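Side-chain contacts in neurotoxin (Clostridium botulinum, PDB 3N7L), which probably binds gangliosides on nerve-cell membranes through its receptor-binding domain, the part of a botulinum neurotoxin that recognises the target cell: residues Asn221-Phe224 / Asn225-Gln228; Val233-Tyr236 / Trp237-Leu241; Cys353-Phe356 / Asp357-Ala360. All blocks are in the same frame, centred on the assembly; numbering follows the deposited sequence.

From the N terminus, contact 1 comes first: the last turn of helix 217-226, which follows the final strand of the N-terminal lectin-like domain, runs out into the linker to the C-terminal trefoil domain. A few residues on, contact 2 closes a tight loop, 233-241, ahead of strand 246-251. Contact 3, much later, closes the hairpin between strands 348-354 and 359-366 of the trefoil. The three follow in series; none encloses or crosses another. Contacts 2 and 3 touch where the Tyr359 ring lies against the loop, Tyr359 CE2 3.4 Å from Gly238 CA. Both also meet the N-terminal domain, at Trp142 and, for contact 3, strand 162-168, so loop and hairpin belong to the junction between the domains.

Contact 1 of 3, residues Asn221-Phe224 / Asn225-Gln228; sequences NILF and NSLQ
The C-terminal turn of helix 217-226 brings Leu223 against Leu227 and Phe224 against Gln228, each pair one turn apart. The helical bond from Asn225 N to Asn221 O is 2.9 Å long and nearly straight at 171°, and Ser226 N repeats the pattern on Ile222 O at 3.0 Å. Then the helix frays: Leu227 leaves helical backbone angles, and its N makes weak bonds to both Leu223 O and Phe224 O. Leu223 O is also held by the hydroxyl of Ser226, with OG at 2.9 Å; a chi1 of 74° turns this hydroxyl back toward the preceding turn of the helix. This carbonyl therefore has a side-chain donor where the backbone bond has weakened. The helix lies over the N-terminal lectin-like domain, and the two leucines face that side, touching Phe144 of strand 143-150. Their CD1 methyls meet at 3.8 Å. The Phe224 ring stands out from the side of the helix, and the Gln228 side chain comes over one of its faces near the rim, the ring and amide planes 34° apart. Phe144 also meets the Phe224 ring, the two planes only moderately inclined. Along the same segment, the Gln228 side chain reaches Trp78 of strand 72-82.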
ATOM      1  N   ASN A 221       7.094  15.530  -0.347  1.00 31.84           N
ATOM      2  CA  ASN A 221       6.056  15.112   0.576  1.00 31.72           C
ATOM      3  C   ASN A 221       4.741  15.858   0.430  1.00 31.07           C
ATOM      4  O   ASN A 221       3.678  15.278   0.635  1.00 30.76           O
ATOM      5  CB  ASN A 221       6.573  15.175   2.008  1.00 31.72           C
ATOM      6  CG  ASN A 221       7.542  14.050   2.313  1.00 33.35           C
ATOM      7  OD1 ASN A 221       8.729  14.127   1.996  1.00 35.03           O
ATOM      8  ND2 ASN A 221       7.032  12.983   2.910  1.00 33.63           N
ATOM      9  N   ILE A 222       4.801  17.137   0.071  1.00 31.08           N
ATOM     10  CA  ILE A 222       3.574  17.896  -0.132  1.00 30.92           C
ATOM     11  C   ILE A 222       2.861  17.263  -1.329  1.00 30.61           C
ATOM     12  O   ILE A 222       1.639  17.094  -1.328  1.00 30.43           O
ATOM     13  CB  ILE A 222       3.871  19.390  -0.421  1.00 32.66           C
ATOM     14  CG1 ILE A 222       4.284  20.091   0.877  1.00 32.39           C
ATOM     15  CG2 ILE A 222       2.645  20.070  -1.025  1.00 32.49           C
ATOM     16  CD1 ILE A 222       4.601  21.561   0.708  1.00 35.19           C
ATOM     17  N   LEU A 223       3.638  16.903  -2.347  1.00 27.67           N
ATOM     18  CA  LEU A 223       3.084  16.266  -3.536  1.00 26.81           C
ATOM     19  C   LEU A 223       2.467  14.935  -3.112  1.00 25.53           C
ATOM     20  O   LEU A 223       1.317  14.636  -3.431  1.00 24.46           O
ATOM     21  CB  LEU A 223       4.185  16.014  -4.565  1.00 26.12           C
ATOM     22  CG  LEU A 223       3.751  15.391  -5.892  1.00 25.88           C
ATOM     23  CD1 LEU A 223       2.720  16.286  -6.566  1.00 27.72           C
ATOM     24  CD2 LEU A 223       4.971  15.205  -6.792  1.00 27.98           C
ATOM     25  N   PHE A 224       3.256  14.149  -2.390  1.00 25.11           N
ATOM     26  CA  PHE A 224       2.845  12.843  -1.879  1.00 27.15           C
ATOM     27  C   PHE A 224       1.459  12.919  -1.224  1.00 27.88           C
ATOM     28  O   PHE A 224       0.532  12.198  -1.595  1.00 27.21           O
ATOM     29  CB  PHE A 224       3.887  12.372  -0.855  1.00 27.03           C
ATOM     30  CG  PHE A 224       3.575  11.053  -0.210  1.00 27.34           C
ATOM     31  CD1 PHE A 224       3.795  10.871   1.152  1.00 26.51           C
ATOM     32  CD2 PHE A 224       3.119   9.974  -0.964  1.00 26.59           C
ATOM     33  CE1 PHE A 224       3.569   9.634   1.756  1.00 26.67           C
ATOM     34  CE2 PHE A 224       2.890   8.733  -0.371  1.00 25.06           C
ATOM     35  CZ  PHE A 224       3.116   8.560   0.990  1.00 25.97           C
ATOM     36  N   ASN A 225       1.323  13.808  -0.252  1.00 28.14           N
ATOM     37  CA  ASN A 225       0.068  13.961   0.463  1.00 31.26           C
ATOM     38  C   ASN A 225      -1.095  14.502  -0.369  1.00 30.16           C
ATOM     39  O   ASN A 225      -2.227  14.045  -0.223  1.00 30.17           O
ATOM     40  CB  ASN A 225       0.300  14.837   1.692  1.00 34.00           C
ATOM     41  CG  ASN A 225       1.162  14.149   2.735  1.00 39.94           C
ATOM     42  OD1 ASN A 225       1.931  14.794   3.453  1.00 41.91           O
ATOM     43  ND2 ASN A 225       1.031  12.824   2.831  1.00 40.13           N
ATOM     44  N   SER A 226      -0.819  15.454  -1.252  1.00 29.52           N
ATOM     45  CA  SER A 226      -1.868  16.051  -2.077  1.00 29.18           C
ATOM     46  C   SER A 226      -2.531  15.072  -3.046  1.00 29.33           C
ATOM     47  O   SER A 226      -3.629  15.331  -3.542  1.00 28.65           O
ATOM     48  CB  SER A 226      -1.307  17.234  -2.874  1.00 30.31           C
ATOM     49  OG  SER A 226      -0.482  16.789  -3.940  1.00 29.33           O
ATOM     50  N   LEU A 227      -1.860  13.959  -3.328  1.00 28.06           N
ATOM     51  CA  LEU A 227      -2.404  12.955  -4.242  1.00 28.46           C
ATOM     52  C   LEU A 227      -3.202  11.884  -3.497  1.00 28.59           C
ATOM     53  O   LEU A 227      -3.615  10.883  -4.078  1.00 27.26           O
ATOM     54  CB  LEU A 227      -1.266  12.294  -5.037  1.00 28.71           C
ATOM     55  CG  LEU A 227      -0.776  12.981  -6.322  1.00 30.59           C
ATOM     56  CD1 LEU A 227      -0.586  14.470  -6.082  1.00 31.32           C
ATOM     57  CD2 LEU A 227       0.534  12.335  -6.778  1.00 29.55           C
ATOM     58  N   GLN A 228      -3.427  12.099  -2.209  1.00 27.58           N
ATOM     59  CA  GLN A 228      -4.163  11.133  -1.407  1.00 28.50           C
ATOM     60  C   GLN A 228      -5.360  11.735  -0.696  1.00 29.31           C
ATOM     61  O   GLN A 228      -5.429  12.947  -0.493  1.00 28.96           O
ATOM     62  CB  GLN A 228      -3.252  10.539  -0.332  1.00 29.11           C
ATOM     63  CG  GLN A 228      -2.173   9.616  -0.830  1.00 32.77           C
ATOM     64  CD  GLN A 228      -1.271   9.157   0.295  1.00 34.67           C
ATOM     65  OE1 GLN A 228      -0.374   9.885   0.726  1.00 36.67           O
ATOM     66  NE2 GLN A 228      -1.513   7.949   0.793  1.00 35.27           N
TER

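Contact 2 of 3, residues Val233-Tyr236 / Trp237-Leu241; sequences VKDY and WGNDL
Val233-Leu241 doubles back as a tight hairpin-like loop, with Lys234 and Asp240 bridged at a CA-CA distance of 4.5 Å. Its end is a type I beta turn, Asp235 to Gly238, followed by a G1 beta bulge in which Gly238 and Asn239 stand opposite Asp235. Leu241 N donates to Val233 O at 2.8 Å, Asp235 N to Asn239 O at 2.8 Å, and Gly238 N closes the turn on Asp235 O at 3.0 Å. Gly238 has a positive phi of 98°, where a side chain would jam against the preceding carbonyl. Inside the loop, the Asp235 carboxylate is the hub. Its chi1 of 70° folds it back over the turn, so that OD2 accepts Asn239 N at 3.0 Å from above the carboxylate plane and, weakly, Trp237 N. OD1 takes a weak bond from Asn239 ND2 and one from a water that also donates to Asp240 O. At the mouth of the loop, Val233 and Leu241 lie side by side, with CG1 and CD2 3.5 Å apart. The CD2 corner of Tyr236 lies over one face of the Trp237 indole near its rim, CD2 of Tyr236 3.4 Å from CZ3 of Trp237, an oblique pair with planes at 57°. Beyond the loop, Lys141 makes a cation-pi contact with Tyr236, while Trp142 of the N-terminal domain bonds to the Trp237 backbone. Lys234 and Asp240 run alongside each other without a salt bridge: Lys234 NZ turns to Val232 O, and Asp240 OD2 pairs with Arg296. Three N-H groups, two of them weakly bonded, and a water converge on the Asp235 carboxylate, which would favour it as the anion and probably helps fix the turn.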
ATOM      1  N   VAL A 233      -9.555   5.255   4.892  1.00 21.88           N
ATOM      2  CA  VAL A 233      -8.708   4.179   5.390  1.00 20.21           C
ATOM      3  C   VAL A 233      -8.352   3.271   4.216  1.00 19.68           C
ATOM      4  O   VAL A 233      -9.147   3.110   3.288  1.00 18.05           O
ATOM      5  CB  VAL A 233      -9.436   3.359   6.480  1.00 19.88           C
ATOM      6  CG1 VAL A 233      -8.522   2.256   7.009  1.00 21.12           C
ATOM      7  CG2 VAL A 233      -9.871   4.280   7.617  1.00 20.25           C
ATOM      8  N   LYS A 234      -7.162   2.676   4.247  1.00 18.71           N
ATOM      9  CA  LYS A 234      -6.761   1.803   3.147  1.00 18.78           C
ATOM     10  C   LYS A 234      -6.560   0.355   3.601  1.00 17.38           C
ATOM     11  O   LYS A 234      -6.270   0.093   4.771  1.00 16.67           O
ATOM     12  CB  LYS A 234      -5.456   2.304   2.513  1.00 21.16           C
ATOM     13  CG  LYS A 234      -5.438   3.777   2.088  1.00 23.43           C
ATOM     14  CD  LYS A 234      -6.537   4.097   1.094  1.00 23.64           C
ATOM     15  CE  LYS A 234      -6.298   5.450   0.434  1.00 24.69           C
ATOM     16  NZ  LYS A 234      -6.071   6.526   1.437  1.00 24.08           N
ATOM     17  N   ASP A 235      -6.721  -0.579   2.668  1.00 18.22           N
ATOM     18  CA  ASP A 235      -6.488  -1.980   2.979  1.00 16.98           C
ATOM     19  C   ASP A 235      -4.968  -2.179   2.896  1.00 17.78           C
ATOM     20  O   ASP A 235      -4.237  -1.229   2.597  1.00 17.17           O
ATOM     21  CB  ASP A 235      -7.266  -2.906   2.020  1.00 17.31           C
ATOM     22  CG  ASP A 235      -6.735  -2.904   0.592  1.00 18.20           C
ATOM     23  OD1 ASP A 235      -7.462  -3.440  -0.273  1.00 17.13           O
ATOM     24  OD2 ASP A 235      -5.625  -2.402   0.322  1.00 20.39           O
ATOM     25  N   TYR A 236      -4.492  -3.389   3.162  1.00 17.70           N
ATOM     26  CA  TYR A 236      -3.053  -3.660   3.174  1.00 19.26           C
ATOM     27  C   TYR A 236      -2.280  -3.316   1.895  1.00 18.88           C
ATOM     28  O   TYR A 236      -1.097  -2.967   1.953  1.00 16.49           O
ATOM     29  CB  TYR A 236      -2.811  -5.129   3.545  1.00 19.66           C
ATOM     30  CG  TYR A 236      -1.381  -5.465   3.922  1.00 23.04           C
ATOM     31  CD1 TYR A 236      -0.751  -4.830   4.992  1.00 22.57           C
ATOM     32  CD2 TYR A 236      -0.677  -6.459   3.242  1.00 25.81           C
ATOM     33  CE1 TYR A 236       0.539  -5.178   5.384  1.00 26.12           C
ATOM     34  CE2 TYR A 236       0.617  -6.817   3.624  1.00 25.20           C
ATOM     35  CZ  TYR A 236       1.216  -6.174   4.695  1.00 25.08           C
ATOM     36  OH  TYR A 236       2.482  -6.533   5.089  1.00 27.82           O
ATOM     37  N   TRP A 237      -2.938  -3.407   0.745  1.00 19.86           N
ATOM     38  CA  TRP A 237      -2.268  -3.125  -0.521  1.00 19.48           C
ATOM     39  C   TRP A 237      -2.391  -1.656  -0.932  1.00 19.99           C
ATOM     40  O   TRP A 237      -1.853  -1.249  -1.961  1.00 20.95           O
ATOM     41  CB  TRP A 237      -2.834  -4.026  -1.624  1.00 20.79           C
ATOM     42  CG  TRP A 237      -2.814  -5.502  -1.277  1.00 22.39           C
ATOM     43  CD1 TRP A 237      -3.851  -6.385  -1.398  1.00 20.48           C
ATOM     44  CD2 TRP A 237      -1.704  -6.256  -0.772  1.00 21.88           C
ATOM     45  NE1 TRP A 237      -3.456  -7.641  -0.997  1.00 21.31           N
ATOM     46  CE2 TRP A 237      -2.144  -7.591  -0.610  1.00 21.25           C
ATOM     47  CE3 TRP A 237      -0.380  -5.935  -0.440  1.00 22.52           C
ATOM     48  CZ2 TRP A 237      -1.306  -8.606  -0.130  1.00 23.83           C
ATOM     49  CZ3 TRP A 237       0.455  -6.946   0.037  1.00 23.70           C
ATOM     50  CH2 TRP A 237      -0.015  -8.266   0.187  1.00 23.83           C
ATOM     51  N   GLY A 238      -3.100  -0.866  -0.134  1.00 19.98           N
ATOM     52  CA  GLY A 238      -3.246   0.540  -0.457  1.00 19.52           C
ATOM     53  C   GLY A 238      -4.527   0.939  -1.164  1.00 21.19           C
ATOM     54  O   GLY A 238      -4.682   2.108  -1.514  1.00 21.85           O
ATOM     55  N   ASN A 239      -5.432  -0.009  -1.405  1.00 20.36           N
ATOM     56  CA  ASN A 239      -6.709   0.314  -2.051  1.00 21.94           C
ATOM     57  C   ASN A 239      -7.610   0.882  -0.960  1.00 21.37           C
ATOM     58  O   ASN A 239      -7.338   0.690   0.222  1.00 21.53           O
ATOM     59  CB  ASN A 239      -7.389  -0.940  -2.617  1.00 23.34           C
ATOM     60  CG  ASN A 239      -6.520  -1.690  -3.607  1.00 28.68           C
ATOM     61  OD1 ASN A 239      -6.054  -1.126  -4.591  1.00 30.11           O
ATOM     62  ND2 ASN A 239      -6.313  -2.981  -3.353  1.00 32.63           N
ATOM     63  N   ASP A 240      -8.685   1.567  -1.341  1.00 21.74           N
ATOM     64  CA  ASP A 240      -9.601   2.112  -0.337  1.00 21.22           C
ATOM     65  C   ASP A 240     -10.250   0.961   0.435  1.00 20.04           C
ATOM     66  O   ASP A 240     -10.704  -0.013  -0.165  1.00 20.61           O
ATOM     67  CB  ASP A 240     -10.713   2.941  -0.990  1.00 21.95           C
ATOM     68  CG  ASP A 240     -10.190   4.167  -1.712  1.00 26.08           C
ATOM     69  OD1 ASP A 240      -9.034   4.573  -1.459  1.00 26.04           O
ATOM     70  OD2 ASP A 240     -10.953   4.733  -2.526  1.00 28.35           O
ATOM     71  N   LEU A 241     -10.283   1.067   1.760  1.00 18.74           N
ATOM     72  CA  LEU A 241     -10.907   0.037   2.587  1.00 17.80           C
ATOM     73  C   LEU A 241     -12.425   0.183   2.425  1.00 20.09           C
ATOM     74  O   LEU A 241     -12.952   1.306   2.393  1.00 19.98           O
ATOM     75  CB  LEU A 241     -10.513   0.212   4.060  1.00 16.88           C
ATOM     76  CG  LEU A 241     -10.931  -0.899   5.037  1.00 17.08           C
ATOM     77  CD1 LEU A 241     -10.145  -2.173   4.727  1.00 17.13           C
ATOM     78  CD2 LEU A 241     -10.667  -0.467   6.466  1.00 16.18           C
TER
HETATM   79  O   HOH W   1     -10.232  -2.924  -0.281  1.00 25.40           O

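Contact 3 of 3, residues Cys353-Phe356 / Asp357-Ala360; sequences CNTF and DYYA
Cys353-Phe356 and Asp357-Ala360 run antiparallel, their end-to-end directions 167° apart, as the tip of the beta hairpin joining strands 348-354 and 359-366 in the trefoil domain. Thr355 N donates to Tyr358 O at 2.9 Å in an almost straight bond of 174°, while Tyr358 N returns to Thr355 O from well above the carbonyl plane. Farther from the tip, Cys353 N reaches Ala360 O at 2.8 Å; the reverse bond from Ala360 N is weak. Phe356 turns outward to Lys162 and Ile164 of strand 162-168 in the N-terminal domain, and Asp357 OD1 lies at its ring edge near the plane, 3.4 Å from Phe356 CD2. The other carboxylate oxygen, OD2, is in a salt bridge with Lys134. Tyr359, on the same face as Asn354, has its OH hydrogen-bonded to Trp142 O, a further tie to the N-terminal domain. With a chi1 of 51°, the Tyr358 ring stands up from its own arm, one face turned to Thr355. Thr355 OG1 sits 3.2 Å above the centre of that ring, accepts a weak bond from Tyr358 N, and lies 3.4 Å from Tyr358 CZ; Thr355 CG2 is 3.9 Å from Tyr358 CE2, outside the rim.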
ATOM      1  N   CYS A 353      -3.992   4.903   9.866  1.00 25.73           N
ATOM      2  CA  CYS A 353      -2.653   4.965  10.437  1.00 27.86           C
ATOM      3  C   CYS A 353      -1.651   4.415   9.434  1.00 27.19           C
ATOM      4  O   CYS A 353      -1.347   3.225   9.429  1.00 27.82           O
ATOM      5  CB  CYS A 353      -2.603   4.154  11.735  1.00 29.62           C
ATOM      6  SG  CYS A 353      -1.029   4.243  12.599  1.00 39.20           S
ATOM      7  N   ASN A 354      -1.140   5.292   8.579  1.00 25.67           N
ATOM      8  CA  ASN A 354      -0.190   4.882   7.557  1.00 27.48           C
ATOM      9  C   ASN A 354       1.248   5.217   7.921  1.00 27.36           C
ATOM     10  O   ASN A 354       1.531   6.267   8.492  1.00 28.21           O
ATOM     11  CB  ASN A 354      -0.541   5.550   6.230  1.00 24.83           C
ATOM     12  CG  ASN A 354      -1.959   5.263   5.794  1.00 27.22           C
ATOM     13  OD1 ASN A 354      -2.601   6.099   5.158  1.00 31.55           O
ATOM     14  ND2 ASN A 354      -2.452   4.077   6.117  1.00 22.44           N
ATOM     15  N   THR A 355       2.151   4.305   7.593  1.00 26.46           N
ATOM     16  CA  THR A 355       3.568   4.507   7.853  1.00 24.79           C
ATOM     17  C   THR A 355       4.305   4.092   6.587  1.00 24.26           C
ATOM     18  O   THR A 355       3.696   3.586   5.646  1.00 20.18           O
ATOM     19  CB  THR A 355       4.061   3.645   9.032  1.00 26.29           C
ATOM     20  OG1 THR A 355       3.973   2.256   8.689  1.00 26.73           O
ATOM     21  CG2 THR A 355       3.213   3.911  10.274  1.00 26.08           C
ATOM     22  N   PHE A 356       5.610   4.313   6.554  1.00 23.41           N
ATOM     23  CA  PHE A 356       6.387   3.931   5.392  1.00 24.47           C
ATOM     24  C   PHE A 356       6.146   2.456   5.072  1.00 24.45           C
ATOM     25  O   PHE A 356       5.961   2.087   3.912  1.00 24.11           O
ATOM     26  CB  PHE A 356       7.880   4.138   5.656  1.00 25.26           C
ATOM     27  CG  PHE A 356       8.764   3.599   4.566  1.00 25.54           C
ATOM     28  CD1 PHE A 356       9.012   4.346   3.419  1.00 25.52           C
ATOM     29  CD2 PHE A 356       9.308   2.320   4.664  1.00 26.28           C
ATOM     30  CE1 PHE A 356       9.789   3.825   2.379  1.00 27.51           C
ATOM     31  CE2 PHE A 356      10.084   1.788   3.634  1.00 27.34           C
ATOM     32  CZ  PHE A 356      10.326   2.540   2.488  1.00 27.05           C
ATOM     33  N   ASP A 357       6.140   1.625   6.110  1.00 24.91           N
ATOM     34  CA  ASP A 357       5.981   0.183   5.949  1.00 26.78           C
ATOM     35  C   ASP A 357       4.594  -0.380   5.676  1.00 28.08           C
ATOM     36  O   ASP A 357       4.485  -1.491   5.153  1.00 27.34           O
ATOM     37  CB  ASP A 357       6.544  -0.555   7.169  1.00 28.94           C
ATOM     38  CG  ASP A 357       8.055  -0.462   7.272  1.00 32.31           C
ATOM     39  OD1 ASP A 357       8.745  -0.596   6.237  1.00 32.62           O
ATOM     40  OD2 ASP A 357       8.554  -0.275   8.401  1.00 35.25           O
ATOM     41  N   TYR A 358       3.535   0.349   6.016  1.00 25.01           N
ATOM     42  CA  TYR A 358       2.205  -0.208   5.793  1.00 25.22           C
ATOM     43  C   TYR A 358       1.033   0.751   5.909  1.00 24.25           C
ATOM     44  O   TYR A 358       1.144   1.834   6.487  1.00 22.74           O
ATOM     45  CB  TYR A 358       1.966  -1.351   6.786  1.00 24.07           C
ATOM     46  CG  TYR A 358       2.261  -0.953   8.218  1.00 26.26           C
ATOM     47  CD1 TYR A 358       3.459  -1.326   8.834  1.00 25.55           C
ATOM     48  CD2 TYR A 358       1.373  -0.145   8.936  1.00 26.35           C
ATOM     49  CE1 TYR A 358       3.767  -0.901  10.129  1.00 28.78           C
ATOM     50  CE2 TYR A 358       1.668   0.287  10.231  1.00 25.56           C
ATOM     51  CZ  TYR A 358       2.866  -0.094  10.820  1.00 28.08           C
ATOM     52  OH  TYR A 358       3.165   0.331  12.091  1.00 28.61           O
ATOM     53  N   TYR A 359      -0.091   0.309   5.351  1.00 21.98           N
ATOM     54  CA  TYR A 359      -1.362   1.024   5.404  1.00 22.77           C
ATOM     55  C   TYR A 359      -2.089   0.327   6.548  1.00 22.68           C
ATOM     56  O   TYR A 359      -2.364  -0.876   6.470  1.00 21.40           O
ATOM     57  CB  TYR A 359      -2.159   0.813   4.113  1.00 20.61           C
ATOM     58  CG  TYR A 359      -1.511   1.415   2.894  1.00 21.50           C
ATOM     59  CD1 TYR A 359      -1.579   2.784   2.657  1.00 21.57           C
ATOM     60  CD2 TYR A 359      -0.811   0.617   1.984  1.00 21.38           C
ATOM     61  CE1 TYR A 359      -0.967   3.353   1.542  1.00 24.18           C
ATOM     62  CE2 TYR A 359      -0.194   1.177   0.865  1.00 23.32           C
ATOM     63  CZ  TYR A 359      -0.278   2.546   0.653  1.00 23.46           C
ATOM     64  OH  TYR A 359       0.325   3.116  -0.443  1.00 26.97           O
ATOM     65  N   ALA A 360      -2.397   1.062   7.610  1.00 22.17           N
ATOM     66  CA  ALA A 360      -3.074   0.448   8.745  1.00 20.40           C
ATOM     67  C   ALA A 360      -4.107   1.365   9.374  1.00 20.60           C
ATOM     68  O   ALA A 360      -4.500   2.380   8.794  1.00 20.65           O
ATOM     69  CB  ALA A 360      -2.048   0.016   9.794  1.00 18.32           C
TER